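Local coordinates for putative transcriptional regulator protein, LacI family (Rhizobium etli, PDB 3MIZ) that probably acts as a LacI-family transcriptional repressor, the crystallised part being its periplasmic-binding-protein-like domain, at residues A[93-97]-A[263-268]; A[115-120]-A[148-152]. All blocks are in the same frame, centred on the assembly; numbering follows the deposited sequence.

Contact 1 (A[93-97]-A[263-268])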
loop_
_atom_site.group_PDB
_atom_site.type_symbol
_atom_site.label_atom_id
_atom_site.label_comp_id
_atom_site.label_asym_id
_atom_site.label_seq_id
_atom_site.Cartn_x
_atom_site.Cartn_y
_atom_site.Cartn_z
ATOM N N ILE A 93 -4.525 -21.915 -21.162
ATOM C CA ILE A 93 -5.636 -21.738 -20.230
ATOM C C ILE A 93 -6.319 -20.421 -20.579
ATOM O O ILE A 93 -5.637 -19.443 -20.887
ATOM C CB ILE A 93 -5.136 -21.630 -18.768
ATOM C CG1 ILE A 93 -4.344 -22.881 -18.383
ATOM C CG2 ILE A 93 -6.322 -21.425 -17.829
ATOM C CD1 ILE A 93 -3.788 -22.843 -16.966
ATOM N N PRO A 94 -7.664 -20.379 -20.548
ATOM C CA PRO A 94 -8.364 -19.128 -20.870
ATOM C C PRO A 94 -7.764 -18.025 -20.003
ATOM O O PRO A 94 -7.657 -18.183 -18.784
ATOM C CB PRO A 94 -9.808 -19.436 -20.494
ATOM C CG PRO A 94 -9.925 -20.897 -20.842
ATOM C CD PRO A 94 -8.624 -21.472 -20.301
ATOM N N THR A 95 -7.385 -16.917 -20.633
ATOM C CA THR A 95 -6.746 -15.818 -19.919
ATOM C C THR A 95 -7.213 -14.426 -20.338
ATOM O O THR A 95 -7.468 -14.172 -21.513
ATOM C CB THR A 95 -5.222 -15.879 -20.132
ATOM O OG1 THR A 95 -4.721 -17.124 -19.631
ATOM C CG2 THR A 95 -4.520 -14.729 -19.422
ATOM N N VAL A 96 -7.324 -13.532 -19.360
ATOM C CA VAL A 96 -7.692 -12.146 -19.618
ATOM C C VAL A 96 -6.625 -11.305 -18.920
ATOM O O VAL A 96 -6.291 -11.551 -17.759
ATOM C CB VAL A 96 -9.085 -11.790 -19.057
ATOM C CG1 VAL A 96 -9.323 -10.288 -19.162
ATOM C CG2 VAL A 96 -10.166 -12.527 -19.842
HETATM N N MSE A 97 -6.063 -10.343 -19.638
HETATM C CA MSE A 97 -5.031 -9.478 -19.068
HETATM C C MSE A 97 -5.660 -8.219 -18.477
HETATM O O MSE A 97 -6.558 -7.632 -19.073
HETATM C CB MSE A 97 -4.010 -9.103 -20.154
HETATM C CG MSE A 97 -3.225 -10.307 -20.670
HETATM SE SE MSE A 97 -2.051 -9.873 -22.159
HETATM C CE MSE A 97 -0.727 -8.880 -21.186
ATOM N N TRP A 263 -15.398 -10.882 -17.633
ATOM C CA TRP A 263 -14.961 -11.143 -18.993
ATOM C C TRP A 263 -14.329 -12.535 -19.079
ATOM O O TRP A 263 -14.621 -13.299 -20.003
ATOM C CB TRP A 263 -13.963 -10.064 -19.420
ATOM C CG TRP A 263 -13.834 -9.876 -20.899
ATOM C CD1 TRP A 263 -14.605 -10.445 -21.876
ATOM C CD2 TRP A 263 -12.898 -9.026 -21.573
ATOM N NE1 TRP A 263 -14.208 -9.999 -23.114
ATOM C CE2 TRP A 263 -13.162 -9.127 -22.958
ATOM C CE3 TRP A 263 -11.864 -8.187 -21.142
ATOM C CZ2 TRP A 263 -12.428 -8.417 -23.916
ATOM C CZ3 TRP A 263 -11.132 -7.480 -22.096
ATOM C CH2 TRP A 263 -11.421 -7.601 -23.467
ATOM N N LEU A 264 -13.475 -12.867 -18.113
ATOM C CA LEU A 264 -12.836 -14.179 -18.100
ATOM C C LEU A 264 -13.903 -15.261 -17.951
ATOM O O LEU A 264 -13.839 -16.311 -18.601
ATOM C CB LEU A 264 -11.835 -14.297 -16.941
ATOM C CG LEU A 264 -11.169 -15.674 -16.765
ATOM C CD1 LEU A 264 -10.374 -16.040 -18.014
ATOM C CD2 LEU A 264 -10.254 -15.666 -15.547
ATOM N N ASN A 265 -14.880 -15.001 -17.089
ATOM C CA ASN A 265 -15.949 -15.962 -16.854
ATOM C C ASN A 265 -16.671 -16.286 -18.160
ATOM O O ASN A 265 -16.914 -17.456 -18.457
ATOM C CB ASN A 265 -16.939 -15.414 -15.819
ATOM C CG ASN A 265 -17.867 -16.489 -15.260
ATOM O OD1 ASN A 265 -17.415 -17.480 -14.686
ATOM N ND2 ASN A 265 -19.170 -16.288 -15.422
ATOM N N ASP A 266 -16.999 -15.260 -18.942
ATOM C CA ASP A 266 -17.691 -15.470 -20.213
ATOM C C ASP A 266 -16.813 -16.213 -21.212
ATOM O O ASP A 266 -17.299 -17.053 -21.969
ATOM C CB ASP A 266 -18.145 -14.135 -20.822
ATOM C CG ASP A 266 -19.139 -13.397 -19.946
ATOM O OD1 ASP A 266 -19.918 -14.059 -19.232
ATOM O OD2 ASP A 266 -19.151 -12.151 -19.975
ATOM N N LEU A 267 -15.520 -15.902 -21.214
ATOM C CA LEU A 267 -14.575 -16.554 -22.115
ATOM C C LEU A 267 -14.455 -18.038 -21.771
ATOM O O LEU A 267 -14.362 -18.889 -22.656
ATOM C CB LEU A 267 -13.199 -15.900 -22.004
ATOM C CG LEU A 267 -12.126 -16.422 -22.960
ATOM C CD1 LEU A 267 -12.493 -16.047 -24.389
ATOM C CD2 LEU A 267 -10.776 -15.832 -22.594
ATOM N N ILE A 268 -14.447 -18.336 -20.475
ATOM C CA ILE A 268 -14.339 -19.713 -20.004
ATOM C C ILE A 268 -15.581 -20.498 -20.397
ATOM O O ILE A 268 -15.507 -21.689 -20.689
ATOM C CB ILE A 268 -14.189 -19.763 -18.473
ATOM C CG1 ILE A 268 -12.862 -19.123 -18.066
ATOM C CG2 ILE A 268 -14.265 -21.204 -17.984
ATOM C CD1 ILE A 268 -12.748 -18.852 -16.588
#
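The CA-to-CB bonds of Pro94 and Val96 point toward helix 263-268, while that of Thr95 between them points away. Val96 adopts the t rotamer and spreads its two methyls over different residues. Val96 CG1 lies 3.8 Å from CE3 of Trp263, oblique to the indole. Val96 CG2 sits 3.8 Å from CB of Leu264 and 4.3 Å from CD2 of Leu267. The t rotamer of Trp263 brings its indole against Val96 CG1. Leu264, also t, leaves its helix sideways, yet its CD1 reaches within 3.5 Å of Pro94 O. The Pro94 ring rests by its CB against CG1 of Ile268 at 3.9 Å. Thr95 is in the m rotamer, and its OG1 donates a 2.8 Å hydrogen bond to Ile93 O, which links this loop residue to the start of the strand. The helix runs nearly antiparallel to strand 95-97, at 154°, with the axes 8.1 Å apart. This is helix-on-sheet packing at the edge of the parallel sheet of a periplasmic-binding-protein-like lobe. The backbone of Val96 is hydrogen-bonded to Val74 and Tyr76 of strand 73-78. Across the interface the fit is apolar, so side-chain shape and burial, not polar pairing, hold helix to sheet edge.

Contact 2 (A[115-120]-A[148-152])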
loop_
_atom_site.group_PDB
_atom_site.type_symbol
_atom_site.label_atom_id
_atom_site.label_comp_id
_atom_site.label_asym_id
_atom_site.label_seq_id
_atom_site.Cartn_x
_atom_site.Cartn_y
_atom_site.Cartn_z
ATOM N N ASP A 115 -4.761 6.218 -18.941
ATOM C CA ASP A 115 -3.859 7.230 -18.392
ATOM C C ASP A 115 -3.895 8.526 -19.185
ATOM O O ASP A 115 -3.900 9.620 -18.621
ATOM C CB ASP A 115 -2.423 6.704 -18.392
ATOM C CG ASP A 115 -2.213 5.618 -17.377
ATOM O OD1 ASP A 115 -1.739 5.930 -16.269
ATOM O OD2 ASP A 115 -2.550 4.459 -17.680
ATOM N N TYR A 116 -3.898 8.395 -20.501
ATOM C CA TYR A 116 -3.908 9.554 -21.379
ATOM C C TYR A 116 -5.161 10.407 -21.168
ATOM O O TYR A 116 -5.076 11.627 -20.985
ATOM C CB TYR A 116 -3.819 9.092 -22.838
ATOM C CG TYR A 116 -3.563 10.219 -23.810
ATOM C CD1 TYR A 116 -2.268 10.618 -24.117
ATOM C CD2 TYR A 116 -4.620 10.912 -24.394
ATOM C CE1 TYR A 116 -2.032 11.681 -24.981
ATOM C CE2 TYR A 116 -4.393 11.973 -25.260
ATOM C CZ TYR A 116 -3.100 12.353 -25.549
ATOM O OH TYR A 116 -2.871 13.409 -26.404
ATOM N N GLN A 117 -6.325 9.768 -21.193
ATOM C CA GLN A 117 -7.581 10.480 -21.011
ATOM C C GLN A 117 -7.625 11.148 -19.638
ATOM O O GLN A 117 -8.022 12.307 -19.517
ATOM C CB GLN A 117 -8.758 9.510 -21.172
ATOM C CG GLN A 117 -10.085 9.990 -20.589
ATOM C CD GLN A 117 -10.243 9.600 -19.137
ATOM O OE1 GLN A 117 -9.963 8.464 -18.764
ATOM N NE2 GLN A 117 -10.706 10.536 -18.306
ATOM N N GLY A 118 -7.212 10.408 -18.611
ATOM C CA GLY A 118 -7.217 10.946 -17.263
ATOM C C GLY A 118 -6.360 12.190 -17.127
ATOM O O GLY A 118 -6.793 13.182 -16.534
ATOM N N ALA A 119 -5.145 12.148 -17.672
ATOM C CA ALA A 119 -4.240 13.292 -17.590
ATOM C C ALA A 119 -4.772 14.446 -18.426
ATOM O O ALA A 119 -4.598 15.617 -18.073
ATOM C CB ALA A 119 -2.840 12.904 -18.056
ATOM N N ARG A 120 -5.421 14.108 -19.537
ATOM C CA ARG A 120 -6.003 15.113 -20.412
ATOM C C ARG A 120 -7.094 15.876 -19.658
ATOM O O ARG A 120 -7.108 17.105 -19.651
ATOM C CB ARG A 120 -6.609 14.450 -21.660
ATOM C CG ARG A 120 -7.461 15.384 -22.524
ATOM C CD ARG A 120 -7.928 14.707 -23.820
ATOM N NE ARG A 120 -8.944 13.661 -23.632
ATOM C CZ ARG A 120 -8.808 12.402 -24.057
ATOM N NH1 ARG A 120 -7.695 12.032 -24.680
ATOM N NH2 ARG A 120 -9.784 11.514 -23.890
ATOM N N LEU A 148 2.630 8.315 -20.766
ATOM C CA LEU A 148 1.348 8.627 -21.396
ATOM C C LEU A 148 0.673 9.821 -20.725
ATOM O O LEU A 148 0.034 10.623 -21.391
ATOM C CB LEU A 148 0.410 7.425 -21.338
ATOM C CG LEU A 148 0.858 6.213 -22.155
ATOM C CD1 LEU A 148 -0.156 5.088 -21.987
ATOM C CD2 LEU A 148 0.985 6.610 -23.617
ATOM N N ARG A 149 0.803 9.934 -19.409
ATOM C CA ARG A 149 0.200 11.059 -18.701
ATOM C C ARG A 149 0.902 12.352 -19.110
ATOM O O ARG A 149 0.271 13.406 -19.228
ATOM C CB ARG A 149 0.313 10.852 -17.187
ATOM C CG ARG A 149 -0.403 9.600 -16.722
ATOM C CD ARG A 149 -0.145 9.293 -15.259
ATOM N NE ARG A 149 -0.661 7.971 -14.921
ATOM C CZ ARG A 149 -0.582 7.422 -13.716
ATOM N NH1 ARG A 149 -0.004 8.076 -12.715
ATOM N NH2 ARG A 149 -1.083 6.212 -13.514
ATOM N N LEU A 150 2.207 12.258 -19.332
ATOM C CA LEU A 150 3.000 13.411 -19.741
ATOM C C LEU A 150 2.660 13.777 -21.184
ATOM O O LEU A 150 2.583 14.960 -21.536
ATOM C CB LEU A 150 4.494 13.105 -19.612
ATOM C CG LEU A 150 5.443 14.189 -20.144
ATOM C CD1 LEU A 150 5.255 15.499 -19.364
ATOM C CD2 LEU A 150 6.871 13.697 -20.029
ATOM N N ASP A 151 2.451 12.764 -22.022
ATOM C CA ASP A 151 2.092 13.023 -23.416
ATOM C C ASP A 151 0.797 13.832 -23.440
ATOM O O ASP A 151 0.642 14.760 -24.237
ATOM C CB ASP A 151 1.850 11.723 -24.185
ATOM C CG ASP A 151 3.126 10.952 -24.488
ATOM O OD1 ASP A 151 4.232 11.546 -24.482
ATOM O OD2 ASP A 151 3.007 9.738 -24.758
ATOM N N ALA A 152 -0.132 13.465 -22.563
ATOM C CA ALA A 152 -1.430 14.133 -22.487
ATOM C C ALA A 152 -1.278 15.570 -22.028
ATOM O O ALA A 152 -1.894 16.474 -22.584
ATOM C CB ALA A 152 -2.354 13.388 -21.542
#
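The two helical segments cross at -42° with their N-to-C directions roughly alike, and their axes come within 7.6 Å. Ala119 and Ala152 at the crossing allow this short spacing. The CA atoms of Ala119 and Arg149 are 5.1 Å apart, as are those of Arg120 and Ala152. Ala119 CB meets Ala152 CB at 3.6 Å and Arg149 O at 3.4 Å. Ala152 CB also lies 3.3 Å from Tyr116 O. The same methyl sits over one face of the Tyr116 ring, 3.9 Å from its centroid, in a CH-pi contact. At the N-terminal end of 115-120, Asp115 OD1 accepts hydrogen bonds from Arg149 NE at 2.7 Å and from Arg149 NH2 at 2.8 Å, forming a salt bridge. Asp115 OD2 turns to a second partner, Arg81. Arg149 NH1 bonds Gly204 O, and its guanidinium makes a cation-pi contact with Phe232. Helix 115-127 precedes strand 134-138 and helix 144-160 follows it, so successive helices pack together in the mixed-sheet lobe of the periplasmic-binding-protein-like fold. The chemistry is split: the alanines let the backbones approach beside the Tyr116 ring, while a buried ion pair ties the helices to strand 81-83 and to the loops holding Gly204 and Phe232.

In the fold
The two contacts lie far apart, with centres 28 Å from each other and nearest atoms about 13 Å apart, and they share no helix or strand. Contact 1 belongs to the lobe of the parallel sheet with strand 95-97 at its edge; contact 2 belongs to the lobe of the mixed sheet. Both are partly buried, but contact 2 lies nearer the chain centre, 11 Å away against 22 Å. Contact 1 joins a helix to a strand by apolar side chains. Contact 2 joins two helices and adds a salt bridge. In sequence, both segments of contact 2 fall between those of contact 1, so the chain returns to the first lobe after building the second.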